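Local atomic coordinates of cellulase (glycosyl hydrolase family 5) (Bacteroides ovatus, PDB entry 3ZMR), a protein that hydrolyses internal beta-1,4-glucosidic linkages in the backbone of xyloglucan, with retention of the beta-configuration, releasing xyloglucan oligosaccharides. Residues S178-D183 against K188-W193; G219-H224 against D234-A239; A239-I244 against L255-T260; T291-G296 against R302-Q307. All blocks are in the same frame, centred on the assembly; numbering follows the deposited sequence.

Contact 1. Residues S178-D183 against K188-W193; sequences SHQFED and KIKSAW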
# COMPACT_ATOMS: atom_id res chain seq x y z
N SER A 178 17.41 -2.67 -6.32
CA SER A 178 17.99 -4.01 -6.50
C SER A 178 18.94 -4.13 -7.70
O SER A 178 19.61 -5.16 -7.87
CB SER A 178 16.91 -5.08 -6.56
OG SER A 178 16.23 -5.14 -5.30
N HIS A 179 19.00 -3.07 -8.48
CA HIS A 179 20.00 -2.92 -9.54
C HIS A 179 21.25 -2.19 -9.06
O HIS A 179 22.19 -1.95 -9.83
CB HIS A 179 19.41 -2.20 -10.74
CG HIS A 179 18.94 -0.81 -10.47
ND1 HIS A 179 18.42 -0.43 -9.25
CD2 HIS A 179 18.84 0.28 -11.28
CE1 HIS A 179 18.07 0.85 -9.31
NE2 HIS A 179 18.30 1.29 -10.54
N GLN A 180 21.28 -1.85 -7.77
CA GLN A 180 22.32 -1.00 -7.18
C GLN A 180 22.87 -1.61 -5.87
O GLN A 180 23.26 -0.86 -4.95
CB GLN A 180 21.82 0.43 -6.96
CG GLN A 180 21.43 1.13 -8.25
CD GLN A 180 22.63 1.60 -9.05
OE1 GLN A 180 23.72 1.84 -8.52
NE2 GLN A 180 22.44 1.75 -10.35
N PHE A 181 22.86 -2.94 -5.78
CA PHE A 181 23.45 -3.60 -4.63
C PHE A 181 24.99 -3.58 -4.72
O PHE A 181 25.58 -3.82 -5.76
CB PHE A 181 22.97 -5.05 -4.51
CG PHE A 181 21.53 -5.22 -4.13
CD1 PHE A 181 20.92 -4.43 -3.16
CD2 PHE A 181 20.80 -6.25 -4.68
CE1 PHE A 181 19.58 -4.65 -2.84
CE2 PHE A 181 19.48 -6.51 -4.33
CZ PHE A 181 18.87 -5.70 -3.39
N GLU A 182 25.61 -3.25 -3.60
CA GLU A 182 27.05 -3.44 -3.37
C GLU A 182 27.36 -4.91 -3.05
O GLU A 182 28.41 -5.46 -3.45
CB GLU A 182 27.47 -2.55 -2.19
CG GLU A 182 28.86 -2.79 -1.62
CD GLU A 182 29.10 -1.97 -0.38
OE1 GLU A 182 28.47 -0.89 -0.26
OE2 GLU A 182 29.90 -2.39 0.47
N ASP A 183 26.44 -5.54 -2.30
CA ASP A 183 26.50 -6.96 -2.00
C ASP A 183 25.14 -7.64 -2.20
O ASP A 183 24.19 -7.41 -1.45
CB ASP A 183 27.02 -7.22 -0.59
CG ASP A 183 27.37 -8.67 -0.36
OD1 ASP A 183 28.44 -9.10 -0.82
OD2 ASP A 183 26.57 -9.40 0.25
N LYS A 188 22.74 -5.36 0.34
CA LYS A 188 23.35 -4.11 0.72
C LYS A 188 23.37 -3.15 -0.46
O LYS A 188 23.96 -3.44 -1.48
CB LYS A 188 24.77 -4.30 1.28
CG LYS A 188 25.46 -2.99 1.68
CD LYS A 188 24.90 -2.35 2.93
CE LYS A 188 25.74 -1.15 3.36
NZ LYS A 188 25.29 -0.62 4.67
N ILE A 189 22.73 -2.01 -0.26
CA ILE A 189 22.58 -0.98 -1.30
C ILE A 189 23.77 -0.03 -1.32
O ILE A 189 24.20 0.44 -0.26
CB ILE A 189 21.26 -0.19 -1.08
CG1 ILE A 189 20.06 -1.14 -1.14
CG2 ILE A 189 21.09 0.89 -2.16
CD1 ILE A 189 18.81 -0.57 -0.51
N LYS A 190 24.29 0.23 -2.52
CA LYS A 190 25.36 1.20 -2.69
C LYS A 190 25.01 2.57 -2.10
O LYS A 190 23.95 3.14 -2.40
CB LYS A 190 25.69 1.42 -4.18
CG LYS A 190 26.36 0.22 -4.82
CD LYS A 190 26.60 0.36 -6.34
CE LYS A 190 27.30 -0.88 -6.88
NZ LYS A 190 27.56 -0.84 -8.35
N SER A 191 25.91 3.12 -1.29
CA SER A 191 25.67 4.43 -0.67
C SER A 191 25.51 5.51 -1.74
O SER A 191 24.71 6.46 -1.57
CB SER A 191 26.80 4.81 0.30
OG SER A 191 28.04 4.92 -0.37
N ALA A 192 26.25 5.38 -2.85
CA ALA A 192 26.18 6.38 -3.92
C ALA A 192 24.79 6.45 -4.57
O ALA A 192 24.33 7.52 -4.98
CB ALA A 192 27.21 6.03 -4.97
N TRP A 193 24.11 5.32 -4.63
CA TRP A 193 22.73 5.29 -5.15
C TRP A 193 21.78 5.93 -4.15
O TRP A 193 20.93 6.77 -4.48
CB TRP A 193 22.29 3.87 -5.41
CG TRP A 193 20.90 3.77 -5.92
CD1 TRP A 193 19.84 3.20 -5.29
CD2 TRP A 193 20.38 4.28 -7.17
NE1 TRP A 193 18.70 3.32 -6.06
CE2 TRP A 193 19.00 3.95 -7.23
CE3 TRP A 193 20.94 4.95 -8.27
CZ2 TRP A 193 18.20 4.27 -8.31
CZ3 TRP A 193 20.15 5.26 -9.35
CH2 TRP A 193 18.80 4.93 -9.37
O HOH W 1 25.24 -1.24 -9.86
O HOH W 2 25.06 -3.22 -8.50
O HOH W 3 28.26 1.73 -0.32

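Contact 2. Residues G219-H224 against D234-A239; sequences GGWLNH and DERLEA. With EDO (1,2-ethanediol), chain H.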
# COMPACT_ATOMS: atom_id res chain seq x y z
N GLY A 219 11.68 -5.53 -11.51
CA GLY A 219 11.84 -6.88 -12.04
C GLY A 219 10.89 -7.93 -11.52
O GLY A 219 10.82 -9.04 -12.08
N GLY A 220 10.17 -7.61 -10.44
CA GLY A 220 9.08 -8.47 -9.96
C GLY A 220 9.47 -9.49 -8.90
O GLY A 220 8.71 -10.43 -8.63
N TRP A 221 10.63 -9.33 -8.26
CA TRP A 221 11.06 -10.32 -7.25
C TRP A 221 10.07 -10.54 -6.12
O TRP A 221 10.05 -11.62 -5.54
CB TRP A 221 12.40 -9.94 -6.64
CG TRP A 221 12.42 -8.67 -5.85
CD1 TRP A 221 12.71 -7.40 -6.32
CD2 TRP A 221 12.10 -8.52 -4.46
NE1 TRP A 221 12.61 -6.48 -5.30
CE2 TRP A 221 12.26 -7.14 -4.14
CE3 TRP A 221 11.76 -9.41 -3.44
CZ2 TRP A 221 12.01 -6.64 -2.84
CZ3 TRP A 221 11.54 -8.90 -2.15
CH2 TRP A 221 11.71 -7.54 -1.86
N LEU A 222 9.25 -9.52 -5.80
CA LEU A 222 8.32 -9.63 -4.66
C LEU A 222 7.04 -10.38 -5.06
O LEU A 222 6.22 -10.73 -4.21
CB LEU A 222 7.99 -8.25 -4.08
CG LEU A 222 7.27 -8.22 -2.73
CD1 LEU A 222 7.97 -9.00 -1.64
CD2 LEU A 222 7.05 -6.77 -2.32
N ASN A 223 6.87 -10.64 -6.35
CA ASN A 223 5.62 -11.19 -6.88
C ASN A 223 5.50 -12.70 -6.75
O ASN A 223 5.21 -13.41 -7.73
CB ASN A 223 5.40 -10.73 -8.32
CG ASN A 223 5.11 -9.25 -8.42
OD1 ASN A 223 4.69 -8.60 -7.45
ND2 ASN A 223 5.35 -8.67 -9.60
N HIS A 224 5.72 -13.17 -5.53
CA HIS A 224 5.57 -14.58 -5.18
C HIS A 224 4.95 -14.72 -3.80
O HIS A 224 5.60 -15.21 -2.86
CB HIS A 224 6.90 -15.31 -5.27
CG HIS A 224 7.57 -15.13 -6.58
ND1 HIS A 224 7.20 -15.85 -7.69
CD2 HIS A 224 8.50 -14.23 -6.99
CE1 HIS A 224 7.92 -15.44 -8.73
NE2 HIS A 224 8.71 -14.46 -8.33
N ASP A 234 10.19 -11.98 2.86
CA ASP A 234 10.09 -11.17 4.08
C ASP A 234 11.49 -10.71 4.50
O ASP A 234 11.69 -9.56 4.91
CB ASP A 234 9.49 -11.98 5.25
CG ASP A 234 8.02 -12.22 5.17
OD1 ASP A 234 7.33 -11.69 4.26
OD2 ASP A 234 7.51 -12.93 6.09
N GLU A 235 12.48 -11.61 4.45
CA GLU A 235 13.84 -11.28 4.87
C GLU A 235 14.43 -10.18 3.99
O GLU A 235 15.03 -9.22 4.48
CB GLU A 235 14.70 -12.52 4.80
CG GLU A 235 16.19 -12.30 5.01
CD GLU A 235 16.94 -13.60 4.93
OE1 GLU A 235 17.04 -14.29 5.96
OE2 GLU A 235 17.37 -13.92 3.81
N ARG A 236 14.22 -10.30 2.67
CA ARG A 236 14.73 -9.31 1.74
C ARG A 236 14.05 -7.95 1.90
O ARG A 236 14.72 -6.92 1.90
CB ARG A 236 14.59 -9.81 0.31
CG ARG A 236 15.05 -8.82 -0.74
CD ARG A 236 15.08 -9.45 -2.10
NE ARG A 236 15.47 -8.52 -3.13
CZ ARG A 236 15.68 -8.88 -4.39
NH1 ARG A 236 15.54 -10.15 -4.75
NH2 ARG A 236 16.00 -7.98 -5.31
N LEU A 237 12.73 -7.96 2.00
CA LEU A 237 11.96 -6.71 2.14
C LEU A 237 12.42 -5.97 3.42
O LEU A 237 12.65 -4.74 3.40
CB LEU A 237 10.49 -7.05 2.16
CG LEU A 237 9.57 -5.82 2.10
CD1 LEU A 237 9.72 -5.01 0.82
CD2 LEU A 237 8.13 -6.25 2.32
N GLU A 238 12.60 -6.72 4.50
CA GLU A 238 13.13 -6.13 5.74
C GLU A 238 14.52 -5.55 5.56
O GLU A 238 14.82 -4.44 6.00
CB GLU A 238 13.15 -7.18 6.88
CG GLU A 238 13.77 -6.64 8.15
CD GLU A 238 13.80 -7.62 9.32
OE1 GLU A 238 13.75 -8.83 9.09
OE2 GLU A 238 13.87 -7.14 10.47
N ALA A 239 15.41 -6.32 4.92
CA ALA A 239 16.81 -5.89 4.79
C ALA A 239 16.90 -4.59 3.99
O ALA A 239 17.68 -3.70 4.31
CB ALA A 239 17.65 -6.96 4.13
C1 EDO H . 15.84 -13.87 -2.98
O1 EDO H . 15.55 -14.73 -4.09
C2 EDO H . 14.56 -13.18 -2.54
O2 EDO H . 14.05 -12.41 -3.64

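Contact 3. Residues A239-I244 against L255-T260; sequences AMWKQI and LLFAGT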
# COMPACT_ATOMS: atom_id res chain seq x y z
N ALA A 239 15.41 -6.32 4.92
CA ALA A 239 16.81 -5.89 4.79
C ALA A 239 16.90 -4.59 3.99
O ALA A 239 17.68 -3.70 4.31
CB ALA A 239 17.65 -6.96 4.13
N MET A 240 16.05 -4.48 2.97
CA MET A 240 16.04 -3.31 2.12
C MET A 240 15.43 -2.13 2.85
O MET A 240 16.03 -1.04 2.93
CB MET A 240 15.30 -3.60 0.80
CG MET A 240 16.01 -4.64 -0.07
SD MET A 240 15.11 -4.99 -1.58
CE MET A 240 15.42 -3.50 -2.52
N TRP A 241 14.25 -2.34 3.45
CA TRP A 241 13.61 -1.23 4.18
C TRP A 241 14.38 -0.75 5.41
O TRP A 241 14.31 0.44 5.75
CB TRP A 241 12.15 -1.53 4.56
CG TRP A 241 11.22 -1.06 3.48
CD1 TRP A 241 10.47 -1.84 2.63
CD2 TRP A 241 10.97 0.29 3.10
NE1 TRP A 241 9.81 -1.05 1.72
CE2 TRP A 241 10.10 0.27 1.97
CE3 TRP A 241 11.45 1.53 3.55
CZ2 TRP A 241 9.67 1.43 1.33
CZ3 TRP A 241 10.99 2.68 2.93
CH2 TRP A 241 10.13 2.62 1.83
N LYS A 242 15.13 -1.64 6.05
CA LYS A 242 15.94 -1.21 7.17
C LYS A 242 16.94 -0.11 6.73
O LYS A 242 17.14 0.92 7.39
CB LYS A 242 16.64 -2.38 7.85
CG LYS A 242 17.42 -1.98 9.08
CD LYS A 242 17.99 -3.21 9.79
CE LYS A 242 18.80 -2.75 10.99
NZ LYS A 242 19.49 -3.86 11.69
N GLN A 243 17.58 -0.36 5.59
CA GLN A 243 18.53 0.60 5.05
C GLN A 243 17.90 1.92 4.67
O GLN A 243 18.42 3.01 4.95
CB GLN A 243 19.22 0.03 3.82
CG GLN A 243 20.14 -1.14 4.16
CD GLN A 243 20.62 -1.81 2.91
OE1 GLN A 243 21.58 -1.37 2.26
NE2 GLN A 243 19.94 -2.88 2.54
N ILE A 244 16.79 1.82 3.95
CA ILE A 244 16.11 3.04 3.48
C ILE A 244 15.57 3.85 4.68
O ILE A 244 15.77 5.08 4.77
CB ILE A 244 14.96 2.68 2.54
CG1 ILE A 244 15.47 1.90 1.30
CG2 ILE A 244 14.19 3.94 2.13
CD1 ILE A 244 14.38 1.07 0.66
N LEU A 255 7.71 13.63 4.54
CA LEU A 255 8.21 12.43 3.87
C LEU A 255 7.48 11.20 4.38
O LEU A 255 7.49 10.91 5.59
CB LEU A 255 9.71 12.22 4.04
CG LEU A 255 10.35 11.00 3.38
CD1 LEU A 255 10.21 11.04 1.85
CD2 LEU A 255 11.81 10.87 3.75
N LEU A 256 6.83 10.50 3.46
CA LEU A 256 6.11 9.25 3.70
C LEU A 256 6.80 8.10 2.99
O LEU A 256 7.43 8.30 1.93
CB LEU A 256 4.65 9.35 3.22
CG LEU A 256 3.70 10.37 3.90
CD1 LEU A 256 3.85 11.76 3.31
CD2 LEU A 256 2.25 9.91 3.76
N PHE A 257 6.70 6.91 3.59
CA PHE A 257 7.21 5.69 2.97
C PHE A 257 6.06 4.80 2.53
O PHE A 257 5.09 4.64 3.26
CB PHE A 257 8.09 4.86 3.92
CG PHE A 257 9.27 5.56 4.55
CD1 PHE A 257 9.94 6.64 3.98
CD2 PHE A 257 9.77 5.04 5.74
CE1 PHE A 257 11.03 7.19 4.61
CE2 PHE A 257 10.86 5.59 6.35
CZ PHE A 257 11.49 6.67 5.81
N ALA A 258 6.20 4.21 1.35
CA ALA A 258 5.23 3.23 0.82
C ALA A 258 5.93 1.90 0.59
O ALA A 258 6.89 1.84 -0.17
CB ALA A 258 4.60 3.72 -0.48
N GLY A 259 5.47 0.83 1.25
CA GLY A 259 6.31 -0.35 1.40
C GLY A 259 6.58 -1.15 0.11
O GLY A 259 7.67 -1.70 -0.08
N THR A 260 5.54 -1.21 -0.72
CA THR A 260 5.53 -2.06 -1.92
C THR A 260 4.79 -1.33 -3.04
O THR A 260 4.25 -0.25 -2.83
CB THR A 260 4.85 -3.44 -1.65
OG1 THR A 260 3.43 -3.26 -1.54
CG2 THR A 260 5.40 -4.11 -0.40

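Contact 4. Residues T291-G296 against R302-Q307; sequences TVRATG and RHLIVQ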
# COMPACT_ATOMS: atom_id res chain seq x y z
N THR A 291 9.56 -3.07 10.25
CA THR A 291 10.92 -2.66 9.96
C THR A 291 11.13 -1.15 10.18
O THR A 291 12.07 -0.74 10.82
CB THR A 291 11.29 -3.05 8.49
OG1 THR A 291 11.13 -4.47 8.30
CG2 THR A 291 12.71 -2.60 8.11
N VAL A 292 10.20 -0.34 9.66
CA VAL A 292 10.32 1.11 9.82
C VAL A 292 10.22 1.48 11.30
O VAL A 292 11.05 2.24 11.82
CB VAL A 292 9.25 1.85 8.98
CG1 VAL A 292 9.28 3.35 9.27
CG2 VAL A 292 9.47 1.57 7.49
N ARG A 293 9.21 0.93 11.97
CA ARG A 293 9.00 1.29 13.39
C ARG A 293 10.18 0.86 14.29
O ARG A 293 10.51 1.55 15.25
CB ARG A 293 7.69 0.72 13.92
CG ARG A 293 6.43 1.24 13.22
CD ARG A 293 6.24 2.76 13.22
NE ARG A 293 4.93 3.09 12.67
CZ ARG A 293 4.63 4.16 11.92
NH1 ARG A 293 5.58 5.03 11.61
NH2 ARG A 293 3.41 4.32 11.46
N ALA A 294 10.81 -0.26 13.92
CA ALA A 294 11.92 -0.80 14.69
C ALA A 294 13.17 0.12 14.65
O ALA A 294 14.11 -0.04 15.42
CB ALA A 294 12.28 -2.21 14.23
N THR A 295 13.19 1.06 13.71
CA THR A 295 14.31 2.02 13.65
C THR A 295 14.16 3.20 14.61
O THR A 295 15.12 3.92 14.92
CB THR A 295 14.59 2.51 12.22
OG1 THR A 295 13.51 3.31 11.73
CG2 THR A 295 14.86 1.35 11.29
N GLY A 296 12.94 3.43 15.06
CA GLY A 296 12.66 4.48 16.00
C GLY A 296 12.88 5.88 15.48
O GLY A 296 12.70 6.15 14.29
N ARG A 302 6.25 8.39 11.63
CA ARG A 302 6.09 8.72 10.22
C ARG A 302 4.82 8.11 9.68
O ARG A 302 4.42 7.00 10.06
CB ARG A 302 7.30 8.21 9.46
CG ARG A 302 7.36 8.63 8.01
CD ARG A 302 8.68 8.30 7.26
NE ARG A 302 9.85 8.71 8.03
CZ ARG A 302 10.21 9.97 8.27
NH1 ARG A 302 9.58 11.03 7.73
NH2 ARG A 302 11.21 10.21 9.12
N HIS A 303 4.20 8.80 8.75
CA HIS A 303 3.02 8.24 8.08
C HIS A 303 3.48 7.26 7.03
O HIS A 303 4.34 7.56 6.20
CB HIS A 303 2.21 9.35 7.43
CG HIS A 303 1.67 10.35 8.43
ND1 HIS A 303 0.35 10.36 8.87
CD2 HIS A 303 2.29 11.36 9.08
CE1 HIS A 303 0.20 11.36 9.72
NE2 HIS A 303 1.37 11.96 9.88
N LEU A 304 2.95 6.05 7.14
CA LEU A 304 3.31 4.93 6.27
C LEU A 304 2.14 4.55 5.37
O LEU A 304 0.98 4.65 5.77
CB LEU A 304 3.78 3.72 7.09
CG LEU A 304 4.91 3.97 8.10
CD1 LEU A 304 5.27 2.67 8.80
CD2 LEU A 304 6.13 4.60 7.48
N ILE A 305 2.47 4.02 4.19
CA ILE A 305 1.49 3.72 3.18
C ILE A 305 1.64 2.25 2.79
O ILE A 305 2.73 1.83 2.36
CB ILE A 305 1.67 4.59 1.93
CG1 ILE A 305 1.65 6.07 2.26
CG2 ILE A 305 0.62 4.24 0.88
CD1 ILE A 305 2.28 6.92 1.19
N VAL A 306 0.58 1.47 2.96
CA VAL A 306 0.56 0.06 2.66
C VAL A 306 -0.44 -0.22 1.54
O VAL A 306 -1.37 0.56 1.32
CB VAL A 306 0.27 -0.79 3.93
CG1 VAL A 306 1.43 -0.65 4.92
CG2 VAL A 306 -1.08 -0.46 4.55
N GLN A 307 -0.20 -1.30 0.78
CA GLN A 307 -0.89 -1.50 -0.48
C GLN A 307 -1.91 -2.63 -0.45
O GLN A 307 -1.71 -3.67 0.20
CB GLN A 307 0.13 -1.83 -1.57
CG GLN A 307 1.05 -0.68 -1.94
CD GLN A 307 1.93 -0.25 -0.80
OE1 GLN A 307 2.62 -1.08 -0.15
NE2 GLN A 307 1.96 1.04 -0.53

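Contact 1. Residues S178-D183 against K188-W193
Backbone hydrogen bonds join Gln180-Asp183 to Lys188-Lys190 in a short antiparallel ladder. Glu182 N and Asp183 N both face Lys188 O, the first at 2.7 Å from that oxygen and the second only in a weak bond, which makes a classic beta bulge; Lys188 N returns a bond to Asp183 O. Past the bulge, Lys190 N at the N-cap of the helix gives a nearly straight bond to Gln180 O (2.9 Å).

Aromatic and apolar contacts gather on Trp193. Gln180 CG sits 3.6 Å from the centroid of the five-membered ring of Trp193, over its face. The bend of Gln180 at chi2 (-77°) lays its amide nearly flat above the same indole, 17° between planes. His179 turns an edge toward this face, CE1 3.6 Å from Trp193 CZ2, in a T-shaped pair with planes at 81°.

Water completes the polar set: one molecule links His179 O to Lys190 NZ, another Glu182 OE1 to Ser191 N.

The hairpin-like loop follows barrel strand 170-173 and leads into helix 191-206. Trp193 NE1 reaches back to Ala176 O, while Phe181 packs on Arg236 and Lys188 on Gln243, both of helix 227-248.

Contact 2. Residues G219-H224 against D234-A239
Trp221, in the type I turn Gly220-Asn223, lies flat against Arg236 of helix 227-248, and the turn and helix meet here through side chains without a hydrogen bond between them. Of the helical residues, Arg236 comes first. Its chain runs extended from CG to NE, with CG anti to the backbone N (chi1 178°), and this carries it the length of the indole: CD lies 3.6 Å from the centroid of the six-membered ring of Trp221, a CH-pi contact, and CZ 3.6 Å from that of the five-membered ring, a cation-pi contact. The guanidinium and indole planes are 2° apart, a parallel stack. At the guanidinium edge NH1 bonds O2 of a 1,2-ethanediol, probably from the crystallisation liquor, at 2.9 Å, while NH2 bonds Ser178 OG.

An alanine at Trp221 is likely to leave the guanidinium without its aromatic bed and its long chain freer to swing.

Leu237, next along the helix, approaches the far end of the same ring: its CD1 is 4.2 Å from Trp221 CH2. The same methyl lies 4.5 Å from Leu222 CD2, a looser contact.

Trp221 NE1 is hydrogen-bonded to Glu218, which also binds Ser178 OG. The turn belongs to the loop linking barrel strand 210-214 to helix 227-248; Leu222 packs further on Phe284 of helix 275-293, and Trp221 on Leu233 and Met240 of helix 227-248.

Contact 3. Residues A239-I244 against L255-T260
Trp241 projects from helix 227-248 onto strand 255-258 and its C-terminal end, an alpha-on-beta contact of the (beta/alpha)8 TIM barrel in which an outer helix lies against the strand that follows it. The indole meets the strand in two ways. Its six-membered ring slides past Phe257, the two side chains running in opposite directions. CH2 of Trp241 is 3.7 Å from Phe257 CB, and CZ3 lies equally near the CG of that residue. The rings, with centroids 5.4 Å apart and planes at 35°, neither stack nor form a T-shaped pair. Phe257 has CG beside its own backbone N and anti to the carbonyl carbon (chi1 -55°), an orientation that brings the start of the ring up to Trp241. Both aromatics also touch Phe288 of helix 275-293, so three aromatic side chains meet between barrel and helices.

The edge that carries NE1 and CZ2 faces backbone oxygens. Ala258 O lies near the ring plane, 3.2 Å from Trp241 CZ2, and the main chain of Gly259 runs close beside it. Such an arrangement fixes the rotation of the indole, since turning it would pull the ring N-H from its acceptor. That acceptor is Gly259 O: Trp241 NE1 donates to it over 2.9 Å at 162°, in the carbonyl plane and on a lone pair.

Contact 4. Residues T291-G296 against R302-Q307
Val292 and Arg293, of helix 275-293, make a buried contact, part polar and part apolar, with Arg302 and Leu304, where the chain enters strand 304-307 of the TIM barrel. It thus ties a helix of the outer layer to the strand that follows it.

The polar half is a grip by Arg293 on one backbone oxygen. Its guanidinium presents NH1 and NH2 end-on to Arg302 O, at 2.8 Å and 3.2 Å, with the acceptor lying in the guanidinium plane. NH1 uses a lone pair in the carbonyl plane; NH2 comes in almost in line with the C=O bond. A bend at chi2 (-57°) turns the Arg293 chain across to this oxygen.

The apolar half is built by Leu304. Its CD1 stands over the centre of the guanidinium face, 3.5 Å from Arg293 CZ, while CD2 meets CG1 of Val292 tip to tip at 3.8 Å. Val292 also packs on Phe257 of the neighbouring strand.

Outside the contact, Arg293 NE forms a salt bridge with Asp325 and NH1 a further bond to Asn299 O. A leucine in place of Arg293 would probably leave the carbonyl of Arg302 without either donor and Asp325 without its charged mate.

The buried guanidinium therefore has several acceptors for its N-H groups and a methyl on one face; the nearby carboxylate is likely to favour its positive charge, and the paired bonds to one oxygen fix how the group is turned.

Overall arrangement
Contacts 2 and 3 follow each other along helix 227-248, sharing Ala239, with centres 12 Å apart. Contact 1 joins both: Ser178 OG lies 2.9 Å from Arg236 NH2 in contact 2, and Ile189 N 2.8 Å from Gln243 OE1 in contact 3. Contacts 3 and 4 are closest, their centres 7 Å apart, because strands 255-258 and 304-307 are neighbours in the barrel; Phe257 O and Ile305 N meet at 2.9 Å. None of the contacts touches the bound oligosaccharide; the side chains of His179 (contact 1), Trp221 (contact 2) and Ala258 (contact 3) come within about 10, 11 and 11 Å of its sugars. Contact 4 is away from the annotated sites.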